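Long-range contacts in digeranylgeranylglycerophospholipid reductase (Sulfolobus acidocaldarius, PDB 4OPC), which reduces the double bonds of the geranylgeranyl chains of archaeal membrane lipids, using a bound FAD, to give saturated archaeols: residues T121-P126 with K134-F139; K3-D8 with E145-Y150; V155-Y160 with I285-S290. All blocks are in the same frame, centred on the assembly; numbering follows the deposited sequence.

Interaction 1 (T121-P126 with K134-F139); sequences TTAMKP and KGAVLF. With FDA (dihydroflavine-adenine dinucleotide), chain B.
A classic beta bulge interrupts the antiparallel hairpin in which Met-124 and Lys-125 together face Val-137, close to where the strand grips the adenine of the flavin cofactor. Before the bulge, Thr-122 and Phe-139 form a hydrogen-bonded pair, with Phe-139 N donating to Thr-122 O at 2.9 Å. At the bulge, the carbonyl oxygen of Val-137 takes a short bond from Met-124 N (2.8 Å) and a weak one from Lys-125 N (3.5 Å). Beyond it, Val-137 N returns a bond to Lys-125 O, and the ladder runs on with its register shifted by one residue.

Lys-125 places CG between its backbone N and carbonyl carbon (chi1 71°), and its extended chain runs beside Val-137, CE 3.9 Å from CG2. Met-124 lies alongside Phe-139, pointing the same way, with its CE at the edge of the ring, near the ring plane. On the face that carries Ala-123 and Leu-138, CD2 of the leucine packs 3.7 Å from the alanine CB; strand 32-35 also touches this leucine. The backbone of Ala-123, an FAD-binding residue, reads the adenine with both its polar groups: its N donates to N1A at 3.0 Å, while its O accepts from N6A, also at 3.0 Å.

Interaction 2 (K3-D8 with E145-Y150); sequences KELKYD and EELTVY
The ring of Tyr-150 has CG2 of Thr-148, from its own strand, over one face, 3.5 Å above the plane and displaced toward the rim, while the carboxylate carbon of Glu-4 lies in plane at the edge. The carboxylate stands almost perpendicular to the ring, at 89°, and the phenol makes a weak hydrogen bond from OH to Glu-4 OE2 (3.2 Å). Glu-4 CB sits 3.8 Å from ring atom CE2. The bend of Lys-6 at chi2 (-87°) sets its CD 4.0 Å from Tyr-150 CB, and its CE lies near CD2. An alanine in place of Tyr-150 would probably leave Glu-4 OE2 without its phenol partner and open a gap beside the aliphatic parts of Glu-4 and Lys-6.

Behind these groups runs a parallel ladder joining the edge strand 3-6 to strand 145-150. Leu-5 is gripped at both ends, its N donating to Thr-148 O and its O accepting from Tyr-150 N at 2.8 Å; Tyr-7 N continues the series to Tyr-150 O. On the face of Leu-5, Leu-147 and Val-149, the aliphatic chain of Lys-3 lays CD 3.6 Å from Leu-147 CD2, and Trp-118 of strand 116-118 rests against both leucines. Tyr-7 CD1 meets Val-149 CG1 at 3.7 Å. With phenol and carboxylate only weakly bonded, the short backbone bonds probably do most to hold strand 3-6 in place.

Interaction 3 (V155-Y160 with I285-S290); sequences VEATGY and IVIGDS. With FDA (dihydroflavine-adenine dinucleotide), chain B.
Three donors converge on one buried carboxylate oxygen, OE1 of Glu-156, where two parallel strands of the Rossmann-type FAD-binding fold end beside the cofactor. Ser-290 OG, anti to its backbone N (chi1 -177°), reaches across the contact from above the carboxylate plane, at 2.8 Å from OE1. From the glutamate's own segment, Thr-158 OG1 arrives on the syn side of OE1 at 2.8 Å and Thr-158 N adds a longer bond. The other oxygen, OE2, is held by the backbone N atoms of Phe-164 and Arg-165, and these bonds together would be expected to favour the charged form.

Glu-156 also carries the strand ladder, its N donating to Ile-285 O and its O accepting from Ile-287 N. Val-155, on the face away from the Glu-156 side chain, presses CG1 against CD1 of Ile-287, just past the strand, at a tight 3.5 Å, with helix 302-322 packed against both residues.

Glycines line the diphosphate: a CB on Gly-159 would clash with O1A, and one on Gly-288 with O2P. One water bridges Gly-159 N, Ile-287 O and Ser-290 N to O2P. In Asp-289, an FAD-binding residue, N donates a hydrogen bond to the same O2P at 2.8 Å, while OD1 accepts from the ribityl O3' at 2.7 Å.

Interactions 1 and 2 share one four-stranded mixed sheet: strands 132-140 and 145-150 are neighbours in it, and Leu-138 N lies 2.7 Å from Leu-147 O, a probable hydrogen bond joining the two contacts. Both are partly buried, interaction 2 with more exposed residues. Interaction 3 belongs to the separate six-stranded sheet and is buried, its centre about 11 Å from the chain's centre, against 24 and 30 Å for interactions 1 and 2. The chemistry follows position. The outermost contact, 3-8 with 145-150, mixes exposed charged chains with aliphatic packing; 121-126 with 134-139 presents backbone groups to adenine; 155-160 with 285-290 satisfies a buried carboxylate and meets the diphosphate.

Interaction 1 (T121-P126 with K134-F139)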
loop_
_atom_site.group_PDB
_atom_site.type_symbol
_atom_site.label_atom_id
_atom_site.label_comp_id
_atom_site.label_asym_id
_atom_site.label_seq_id
_atom_site.Cartn_x
_atom_site.Cartn_y
_atom_site.Cartn_z
ATOM N N THR A 121 3.288 -22.578 6.198
ATOM C CA THR A 121 2.970 -22.534 7.615
ATOM C C THR A 121 2.051 -21.367 7.909
ATOM O O THR A 121 2.366 -20.226 7.585
ATOM C CB THR A 121 4.249 -22.436 8.464
ATOM O OG1 THR A 121 5.036 -23.613 8.249
ATOM C CG2 THR A 121 3.914 -22.354 9.955
ATOM N N THR A 122 0.909 -21.665 8.512
ATOM C CA THR A 122 -0.101 -20.646 8.771
ATOM C C THR A 122 -0.227 -20.381 10.266
ATOM O O THR A 122 -0.321 -21.312 11.075
ATOM C CB THR A 122 -1.462 -21.098 8.222
ATOM O OG1 THR A 122 -1.353 -21.359 6.816
ATOM C CG2 THR A 122 -2.521 -20.029 8.449
ATOM N N ALA A 123 -0.201 -19.106 10.636
ATOM C CA ALA A 123 -0.543 -18.726 12.000
ATOM C C ALA A 123 -2.061 -18.795 12.119
ATOM O O ALA A 123 -2.785 -18.014 11.495
ATOM C CB ALA A 123 -0.010 -17.341 12.335
ATOM N N MET A 124 -2.537 -19.758 12.898
ATOM C CA MET A 124 -3.949 -20.074 12.981
ATOM C C MET A 124 -4.675 -19.258 14.021
ATOM O O MET A 124 -5.826 -18.889 13.825
ATOM C CB MET A 124 -4.138 -21.556 13.289
ATOM C CG MET A 124 -3.823 -22.450 12.102
ATOM S SD MET A 124 -4.897 -22.098 10.672
ATOM C CE MET A 124 -4.428 -23.395 9.522
ATOM N N LYS A 125 -4.028 -18.996 15.147
ATOM C CA LYS A 125 -4.673 -18.160 16.149
ATOM C C LYS A 125 -3.656 -17.515 17.070
ATOM O O LYS A 125 -2.570 -18.051 17.289
ATOM C CB LYS A 125 -5.716 -18.938 16.947
ATOM C CG LYS A 125 -5.148 -19.942 17.892
ATOM C CD LYS A 125 -6.261 -20.627 18.680
ATOM C CE LYS A 125 -5.735 -21.836 19.433
ATOM N NZ LYS A 125 -6.788 -22.481 20.279
ATOM N N PRO A 126 -3.999 -16.338 17.600
ATOM C CA PRO A 126 -3.115 -15.671 18.558
ATOM C C PRO A 126 -3.058 -16.387 19.893
ATOM O O PRO A 126 -4.020 -17.034 20.321
ATOM C CB PRO A 126 -3.782 -14.305 18.768
ATOM C CG PRO A 126 -4.647 -14.118 17.566
ATOM C CD PRO A 126 -5.134 -15.484 17.210
ATOM N N LYS A 134 1.109 -12.814 22.854
ATOM C CA LYS A 134 2.285 -13.514 23.372
ATOM C C LYS A 134 2.857 -14.534 22.396
ATOM O O LYS A 134 3.783 -15.265 22.737
ATOM C CB LYS A 134 1.966 -14.167 24.722
ATOM C CG LYS A 134 1.648 -13.138 25.810
ATOM C CD LYS A 134 1.962 -13.673 27.185
ATOM C CE LYS A 134 1.785 -12.603 28.253
ATOM N NZ LYS A 134 2.036 -13.163 29.615
ATOM N N GLY A 135 2.308 -14.574 21.190
ATOM C CA GLY A 135 2.759 -15.508 20.171
ATOM C C GLY A 135 1.597 -16.041 19.360
ATOM O O GLY A 135 0.577 -15.360 19.202
ATOM N N ALA A 136 1.744 -17.255 18.832
ATOM C CA ALA A 136 0.742 -17.806 17.928
ATOM C C ALA A 136 0.761 -19.320 17.943
ATOM O O ALA A 136 1.791 -19.939 18.207
ATOM C CB ALA A 136 0.992 -17.329 16.528
ATOM N N VAL A 137 -0.389 -19.919 17.658
ATOM C CA VAL A 137 -0.431 -21.334 17.325
ATOM C C VAL A 137 -0.296 -21.445 15.817
ATOM O O VAL A 137 -1.020 -20.768 15.073
ATOM C CB VAL A 137 -1.727 -21.989 17.792
ATOM C CG1 VAL A 137 -1.722 -23.462 17.441
ATOM C CG2 VAL A 137 -1.883 -21.820 19.300
ATOM N N LEU A 138 0.668 -22.253 15.382
ATOM C CA LEU A 138 1.009 -22.394 13.975
ATOM C C LEU A 138 0.684 -23.785 13.491
ATOM O O LEU A 138 0.852 -24.756 14.222
ATOM C CB LEU A 138 2.508 -22.189 13.773
ATOM C CG LEU A 138 3.147 -20.925 14.353
ATOM C CD1 LEU A 138 4.633 -20.979 14.059
ATOM C CD2 LEU A 138 2.526 -19.674 13.750
ATOM N N PHE A 139 0.255 -23.883 12.243
ATOM C CA PHE A 139 0.152 -25.178 11.595
ATOM C C PHE A 139 1.123 -25.230 10.423
ATOM O O PHE A 139 0.956 -24.515 9.427
ATOM C CB PHE A 139 -1.276 -25.470 11.132
ATOM C CG PHE A 139 -1.448 -26.856 10.601
ATOM C CD1 PHE A 139 -0.800 -27.916 11.203
ATOM C CD2 PHE A 139 -2.228 -27.096 9.492
ATOM C CE1 PHE A 139 -0.941 -29.198 10.712
ATOM C CE2 PHE A 139 -2.369 -28.370 8.999
ATOM C CZ PHE A 139 -1.724 -29.418 9.609
HETATM P PA FDA B . 1.147 -9.436 0.809
HETATM O O1A FDA B . -0.282 -9.739 0.583
HETATM O O2A FDA B . 2.036 -9.276 -0.418
HETATM O O5B FDA B . 1.780 -10.575 1.709
HETATM C C5B FDA B . 1.042 -11.130 2.816
HETATM C C4B FDA B . 1.598 -12.503 3.082
HETATM O O4B FDA B . 1.028 -13.023 4.300
HETATM C C3B FDA B . 1.315 -13.540 1.989
HETATM O O3B FDA B . 2.528 -14.068 1.457
HETATM C C2B FDA B . 0.416 -14.578 2.688
HETATM O O2B FDA B . 0.645 -15.900 2.226
HETATM C C1B FDA B . 0.827 -14.414 4.144
HETATM N N9A FDA B . -0.150 -14.795 5.156
HETATM C C8A FDA B . -1.412 -14.281 5.329
HETATM N N7A FDA B . -2.042 -14.754 6.380
HETATM C C5A FDA B . -1.126 -15.632 6.942
HETATM C C6A FDA B . -1.164 -16.418 8.110
HETATM N N6A FDA B . -2.176 -16.410 8.979
HETATM N N1A FDA B . -0.065 -17.137 8.412
HETATM C C2A FDA B . 0.971 -17.118 7.567
HETATM N N3A FDA B . 1.137 -16.388 6.462
HETATM C C4A FDA B . 0.054 -15.640 6.219
HETATM N N1 FDA B . 1.960 -1.619 -5.109
HETATM C C2 FDA B . 3.080 -1.054 -5.663
HETATM O O2 FDA B . 3.965 -0.570 -4.964
HETATM N N3 FDA B . 3.184 -1.084 -7.029
HETATM C C4 FDA B . 2.233 -1.519 -7.929
HETATM O O4 FDA B . 2.519 -1.611 -9.120
HETATM C C4X FDA B . 1.074 -2.032 -7.308
HETATM N N5 FDA B . 0.073 -2.529 -8.092
HETATM C C5X FDA B . -0.907 -3.328 -7.542
HETATM C C6 FDA B . -1.760 -4.060 -8.356
HETATM C C7 FDA B . -2.692 -4.940 -7.830
HETATM C C7M FDA B . -3.501 -5.805 -8.761
HETATM C C8 FDA B . -2.814 -5.063 -6.437
HETATM C C8M FDA B . -3.771 -6.064 -5.834
HETATM C C9 FDA B . -1.972 -4.314 -5.612
HETATM C C9A FDA B . -1.008 -3.467 -6.146
HETATM N N10 FDA B . -0.112 -2.726 -5.342
HETATM C C10 FDA B . 0.980 -2.121 -5.926
HETATM C "C1'" FDA B . -0.122 -2.845 -3.863
HETATM C "C2'" FDA B . 0.951 -3.842 -3.389
HETATM O "O2'" FDA B . 0.921 -5.030 -4.186
HETATM C "C3'" FDA B . 0.712 -4.230 -1.928
HETATM O "O3'" FDA B . 0.491 -3.041 -1.183
HETATM C "C4'" FDA B . 1.874 -4.965 -1.246
HETATM O "O4'" FDA B . 2.359 -6.042 -2.046
HETATM C "C5'" FDA B . 1.475 -5.471 0.121
HETATM O "O5'" FDA B . 2.550 -6.245 0.692
HETATM P P FDA B . 2.316 -7.032 2.054
HETATM O O1P FDA B . 3.590 -7.697 2.376
HETATM O O2P FDA B . 1.687 -6.140 3.114
HETATM O O3P FDA B . 1.178 -8.106 1.718
#

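Interaction 2 (K3-D8 with E145-Y150)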
loop_
_atom_site.group_PDB
_atom_site.type_symbol
_atom_site.label_atom_id
_atom_site.label_comp_id
_atom_site.label_asym_id
_atom_site.label_seq_id
_atom_site.Cartn_x
_atom_site.Cartn_y
_atom_site.Cartn_z
ATOM N N LYS A 3 3.855 -29.037 21.124
ATOM C CA LYS A 3 5.210 -28.483 21.176
ATOM C C LYS A 3 5.208 -26.965 21.341
ATOM O O LYS A 3 4.472 -26.259 20.648
ATOM C CB LYS A 3 5.970 -28.860 19.902
ATOM C CG LYS A 3 7.478 -28.688 19.980
ATOM C CD LYS A 3 8.133 -29.102 18.667
ATOM C CE LYS A 3 9.650 -29.096 18.764
ATOM N NZ LYS A 3 10.289 -29.389 17.448
ATOM N N GLU A 4 6.046 -26.472 22.249
ATOM C CA GLU A 4 6.171 -25.039 22.509
ATOM C C GLU A 4 7.605 -24.572 22.292
ATOM O O GLU A 4 8.550 -25.199 22.787
ATOM C CB GLU A 4 5.759 -24.709 23.943
ATOM C CG GLU A 4 4.345 -25.121 24.319
ATOM C CD GLU A 4 4.009 -24.784 25.761
ATOM O OE1 GLU A 4 4.942 -24.499 26.540
ATOM O OE2 GLU A 4 2.811 -24.803 26.115
ATOM N N LEU A 5 7.751 -23.463 21.571
ATOM C CA LEU A 5 9.057 -22.893 21.241
ATOM C C LEU A 5 9.123 -21.421 21.632
ATOM O O LEU A 5 8.118 -20.724 21.566
ATOM C CB LEU A 5 9.322 -23.052 19.748
ATOM C CG LEU A 5 9.210 -24.497 19.257
ATOM C CD1 LEU A 5 9.248 -24.551 17.742
ATOM C CD2 LEU A 5 10.318 -25.353 19.853
ATOM N N LYS A 6 10.304 -20.948 22.025
ATOM C CA LYS A 6 10.486 -19.567 22.485
ATOM C C LYS A 6 11.315 -18.737 21.514
ATOM O O LYS A 6 12.493 -19.023 21.298
ATOM C CB LYS A 6 11.160 -19.553 23.860
ATOM C CG LYS A 6 10.385 -20.279 24.939
ATOM C CD LYS A 6 9.366 -19.375 25.604
ATOM C CE LYS A 6 8.697 -20.085 26.771
ATOM N NZ LYS A 6 9.697 -20.664 27.714
ATOM N N TYR A 7 10.701 -17.698 20.953
ATOM C CA TYR A 7 11.362 -16.798 20.019
ATOM C C TYR A 7 11.308 -15.370 20.542
ATOM O O TYR A 7 10.504 -15.042 21.411
ATOM C CB TYR A 7 10.704 -16.872 18.629
ATOM C CG TYR A 7 11.107 -18.113 17.864
ATOM C CD1 TYR A 7 10.536 -19.338 18.150
ATOM C CD2 TYR A 7 12.070 -18.054 16.866
ATOM C CE1 TYR A 7 10.919 -20.486 17.472
ATOM C CE2 TYR A 7 12.463 -19.199 16.184
ATOM C CZ TYR A 7 11.874 -20.404 16.479
ATOM O OH TYR A 7 12.252 -21.559 15.817
ATOM N N ASP A 8 12.186 -14.520 20.032
ATOM C CA ASP A 8 12.118 -13.112 20.377
ATOM C C ASP A 8 11.009 -12.439 19.582
ATOM O O ASP A 8 10.187 -11.708 20.150
ATOM C CB ASP A 8 13.449 -12.428 20.098
ATOM C CG ASP A 8 14.531 -12.902 21.028
ATOM O OD1 ASP A 8 14.246 -13.104 22.237
ATOM O OD2 ASP A 8 15.674 -13.086 20.561
ATOM N N GLU A 145 2.663 -30.479 11.497
ATOM C CA GLU A 145 2.719 -30.285 12.944
ATOM C C GLU A 145 2.004 -29.006 13.329
ATOM O O GLU A 145 2.143 -27.982 12.657
ATOM C CB GLU A 145 4.159 -30.082 13.412
ATOM C CG GLU A 145 5.121 -31.223 13.334
ATOM C CD GLU A 145 6.487 -30.780 13.829
ATOM O OE1 GLU A 145 6.888 -31.203 14.932
ATOM O OE2 GLU A 145 7.142 -29.976 13.129
ATOM N N GLU A 146 1.289 -29.052 14.446
ATOM C CA GLU A 146 0.775 -27.857 15.093
ATOM C C GLU A 146 1.760 -27.497 16.195
ATOM O O GLU A 146 2.151 -28.359 16.998
ATOM C CB GLU A 146 -0.615 -28.141 15.659
ATOM C CG GLU A 146 -1.389 -26.949 16.180
ATOM C CD GLU A 146 -2.824 -27.323 16.515
ATOM O OE1 GLU A 146 -3.166 -28.518 16.378
ATOM O OE2 GLU A 146 -3.609 -26.434 16.911
ATOM N N LEU A 147 2.178 -26.236 16.213
ATOM C CA LEU A 147 3.207 -25.764 17.133
ATOM C C LEU A 147 2.756 -24.484 17.813
ATOM O O LEU A 147 2.110 -23.647 17.195
ATOM C CB LEU A 147 4.491 -25.458 16.355
ATOM C CG LEU A 147 5.076 -26.600 15.524
ATOM C CD1 LEU A 147 5.380 -26.127 14.114
ATOM C CD2 LEU A 147 6.323 -27.150 16.187
ATOM N N THR A 148 3.124 -24.320 19.074
ATOM C CA THR A 148 2.925 -23.061 19.763
ATOM C C THR A 148 4.249 -22.315 19.831
ATOM O O THR A 148 5.245 -22.834 20.354
ATOM C CB THR A 148 2.392 -23.306 21.173
ATOM O OG1 THR A 148 1.004 -23.653 21.094
ATOM C CG2 THR A 148 2.549 -22.070 22.027
ATOM N N VAL A 149 4.264 -21.107 19.287
ATOM C CA VAL A 149 5.454 -20.276 19.316
ATOM C C VAL A 149 5.193 -19.053 20.179
ATOM O O VAL A 149 4.270 -18.279 19.917
ATOM C CB VAL A 149 5.880 -19.859 17.895
ATOM C CG1 VAL A 149 6.897 -18.725 17.946
ATOM C CG2 VAL A 149 6.422 -21.068 17.138
ATOM N N TYR A 150 6.000 -18.884 21.214
ATOM C CA TYR A 150 5.922 -17.704 22.061
ATOM C C TYR A 150 6.892 -16.662 21.546
ATOM O O TYR A 150 7.982 -16.991 21.073
ATOM C CB TYR A 150 6.243 -18.058 23.512
ATOM C CG TYR A 150 5.245 -19.014 24.115
ATOM C CD1 TYR A 150 3.963 -18.592 24.440
ATOM C CD2 TYR A 150 5.575 -20.340 24.342
ATOM C CE1 TYR A 150 3.045 -19.465 24.993
ATOM C CE2 TYR A 150 4.661 -21.217 24.897
ATOM C CZ TYR A 150 3.395 -20.770 25.213
ATOM O OH TYR A 150 2.473 -21.630 25.764
HETATM O O HOH W 1 3.436 -30.200 18.440
#

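Interaction 3 (V155-Y160 with I285-S290)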
loop_
_atom_site.group_PDB
_atom_site.type_symbol
_atom_site.label_atom_id
_atom_site.label_comp_id
_atom_site.label_asym_id
_atom_site.label_seq_id
_atom_site.Cartn_x
_atom_site.Cartn_y
_atom_site.Cartn_z
ATOM N N VAL A 155 4.904 -9.561 14.576
ATOM C CA VAL A 155 4.769 -8.609 13.485
ATOM C C VAL A 155 3.706 -9.179 12.561
ATOM O O VAL A 155 3.893 -10.244 11.965
ATOM C CB VAL A 155 6.102 -8.421 12.733
ATOM C CG1 VAL A 155 5.898 -7.541 11.518
ATOM C CG2 VAL A 155 7.149 -7.818 13.661
ATOM N N GLU A 156 2.558 -8.507 12.498
ATOM C CA GLU A 156 1.428 -8.953 11.700
ATOM C C GLU A 156 1.576 -8.358 10.306
ATOM O O GLU A 156 1.373 -7.163 10.098
ATOM C CB GLU A 156 0.116 -8.488 12.351
ATOM C CG GLU A 156 -1.023 -9.505 12.303
ATOM C CD GLU A 156 -1.837 -9.478 11.012
ATOM O OE1 GLU A 156 -1.324 -9.003 9.983
ATOM O OE2 GLU A 156 -2.981 -9.981 11.014
ATOM N N ALA A 157 1.946 -9.207 9.358
ATOM C CA ALA A 157 2.251 -8.791 8.000
ATOM C C ALA A 157 1.464 -9.661 7.017
ATOM O O ALA A 157 1.984 -10.081 5.980
ATOM C CB ALA A 157 3.750 -8.902 7.751
ATOM N N THR A 158 0.204 -9.922 7.353
ATOM C CA THR A 158 -0.611 -10.895 6.622
ATOM C C THR A 158 -1.306 -10.329 5.383
ATOM O O THR A 158 -2.121 -11.007 4.749
ATOM C CB THR A 158 -1.684 -11.526 7.536
ATOM O OG1 THR A 158 -2.585 -10.499 7.974
ATOM C CG2 THR A 158 -1.059 -12.239 8.743
ATOM N N GLY A 159 -0.971 -9.099 5.012
ATOM C CA GLY A 159 -1.625 -8.446 3.885
ATOM C C GLY A 159 -3.095 -8.144 4.136
ATOM O O GLY A 159 -3.533 -8.055 5.284
ATOM N N TYR A 160 -3.854 -7.987 3.062
ATOM C CA TYR A 160 -5.257 -7.621 3.182
ATOM C C TYR A 160 -6.052 -8.650 4.001
ATOM O O TYR A 160 -7.074 -8.321 4.601
ATOM C CB TYR A 160 -5.881 -7.436 1.797
ATOM C CG TYR A 160 -7.353 -7.093 1.824
ATOM C CD1 TYR A 160 -7.788 -5.776 1.923
ATOM C CD2 TYR A 160 -8.304 -8.096 1.757
ATOM C CE1 TYR A 160 -9.151 -5.469 1.953
ATOM C CE2 TYR A 160 -9.641 -7.814 1.794
ATOM C CZ TYR A 160 -10.066 -6.506 1.889
ATOM O OH TYR A 160 -11.424 -6.257 1.915
ATOM N N ILE A 285 2.885 -5.549 16.481
ATOM C CA ILE A 285 2.956 -4.457 15.508
ATOM C C ILE A 285 2.353 -4.965 14.207
ATOM O O ILE A 285 2.545 -6.136 13.849
ATOM C CB ILE A 285 4.406 -3.990 15.296
ATOM C CG1 ILE A 285 4.870 -3.165 16.500
ATOM C CG2 ILE A 285 4.563 -3.209 13.970
ATOM C CD1 ILE A 285 6.360 -2.834 16.464
ATOM N N VAL A 286 1.613 -4.101 13.508
ATOM C CA VAL A 286 0.984 -4.437 12.243
ATOM C C VAL A 286 1.611 -3.616 11.124
ATOM O O VAL A 286 1.818 -2.409 11.276
ATOM C CB VAL A 286 -0.526 -4.138 12.314
ATOM C CG1 VAL A 286 -1.212 -4.513 11.007
ATOM C CG2 VAL A 286 -1.148 -4.883 13.485
ATOM N N ILE A 287 1.924 -4.268 10.005
ATOM C CA ILE A 287 2.609 -3.607 8.893
ATOM C C ILE A 287 2.000 -3.985 7.540
ATOM O O ILE A 287 1.179 -4.911 7.441
ATOM C CB ILE A 287 4.131 -3.889 8.892
ATOM C CG1 ILE A 287 4.403 -5.383 8.712
ATOM C CG2 ILE A 287 4.787 -3.376 10.170
ATOM C CD1 ILE A 287 5.884 -5.704 8.543
ATOM N N GLY A 288 2.392 -3.262 6.495
ATOM C CA GLY A 288 1.930 -3.562 5.150
ATOM C C GLY A 288 0.434 -3.383 4.947
ATOM O O GLY A 288 -0.224 -2.604 5.660
ATOM N N ASP A 289 -0.112 -4.109 3.977
ATOM C CA ASP A 289 -1.542 -4.002 3.691
ATOM C C ASP A 289 -2.402 -4.282 4.926
ATOM O O ASP A 289 -3.484 -3.705 5.053
ATOM C CB ASP A 289 -1.986 -4.959 2.573
ATOM C CG ASP A 289 -1.559 -4.512 1.176
ATOM O OD1 ASP A 289 -0.959 -3.429 1.023
ATOM O OD2 ASP A 289 -1.846 -5.272 0.218
ATOM N N SER A 290 -1.954 -5.175 5.811
ATOM C CA SER A 290 -2.713 -5.443 7.027
ATOM C C SER A 290 -2.882 -4.192 7.875
ATOM O O SER A 290 -3.867 -4.066 8.586
ATOM C CB SER A 290 -2.027 -6.539 7.837
ATOM O OG SER A 290 -2.802 -6.847 8.981
HETATM P PA FDA B . 1.147 -9.436 0.809
HETATM O O1A FDA B . -0.282 -9.739 0.583
HETATM O O2A FDA B . 2.036 -9.276 -0.418
HETATM O O5B FDA B . 1.780 -10.575 1.709
HETATM C C5B FDA B . 1.042 -11.130 2.816
HETATM C C4B FDA B . 1.598 -12.503 3.082
HETATM O O4B FDA B . 1.028 -13.023 4.300
HETATM C C3B FDA B . 1.315 -13.540 1.989
HETATM O O3B FDA B . 2.528 -14.068 1.457
HETATM C C2B FDA B . 0.416 -14.578 2.688
HETATM O O2B FDA B . 0.645 -15.900 2.226
HETATM C C1B FDA B . 0.827 -14.414 4.144
HETATM N N9A FDA B . -0.150 -14.795 5.156
HETATM C C8A FDA B . -1.412 -14.281 5.329
HETATM N N7A FDA B . -2.042 -14.754 6.380
HETATM C C5A FDA B . -1.126 -15.632 6.942
HETATM C C6A FDA B . -1.164 -16.418 8.110
HETATM N N6A FDA B . -2.176 -16.410 8.979
HETATM N N1A FDA B . -0.065 -17.137 8.412
HETATM C C2A FDA B . 0.971 -17.118 7.567
HETATM N N3A FDA B . 1.137 -16.388 6.462
HETATM C C4A FDA B . 0.054 -15.640 6.219
HETATM N N1 FDA B . 1.960 -1.619 -5.109
HETATM C C2 FDA B . 3.080 -1.054 -5.663
HETATM O O2 FDA B . 3.965 -0.570 -4.964
HETATM N N3 FDA B . 3.184 -1.084 -7.029
HETATM C C4 FDA B . 2.233 -1.519 -7.929
HETATM O O4 FDA B . 2.519 -1.611 -9.120
HETATM C C4X FDA B . 1.074 -2.032 -7.308
HETATM N N5 FDA B . 0.073 -2.529 -8.092
HETATM C C5X FDA B . -0.907 -3.328 -7.542
HETATM C C6 FDA B . -1.760 -4.060 -8.356
HETATM C C7 FDA B . -2.692 -4.940 -7.830
HETATM C C7M FDA B . -3.501 -5.805 -8.761
HETATM C C8 FDA B . -2.814 -5.063 -6.437
HETATM C C8M FDA B . -3.771 -6.064 -5.834
HETATM C C9 FDA B . -1.972 -4.314 -5.612
HETATM C C9A FDA B . -1.008 -3.467 -6.146
HETATM N N10 FDA B . -0.112 -2.726 -5.342
HETATM C C10 FDA B . 0.980 -2.121 -5.926
HETATM C "C1'" FDA B . -0.122 -2.845 -3.863
HETATM C "C2'" FDA B . 0.951 -3.842 -3.389
HETATM O "O2'" FDA B . 0.921 -5.030 -4.186
HETATM C "C3'" FDA B . 0.712 -4.230 -1.928
HETATM O "O3'" FDA B . 0.491 -3.041 -1.183
HETATM C "C4'" FDA B . 1.874 -4.965 -1.246
HETATM O "O4'" FDA B . 2.359 -6.042 -2.046
HETATM C "C5'" FDA B . 1.475 -5.471 0.121
HETATM O "O5'" FDA B . 2.550 -6.245 0.692
HETATM P P FDA B . 2.316 -7.032 2.054
HETATM O O1P FDA B . 3.590 -7.697 2.376
HETATM O O2P FDA B . 1.687 -6.140 3.114
HETATM O O3P FDA B . 1.178 -8.106 1.718
HETATM O O HOH W 2 0.649 -6.832 5.549
HETATM O O HOH W 3 -2.408 -7.926 0.550
#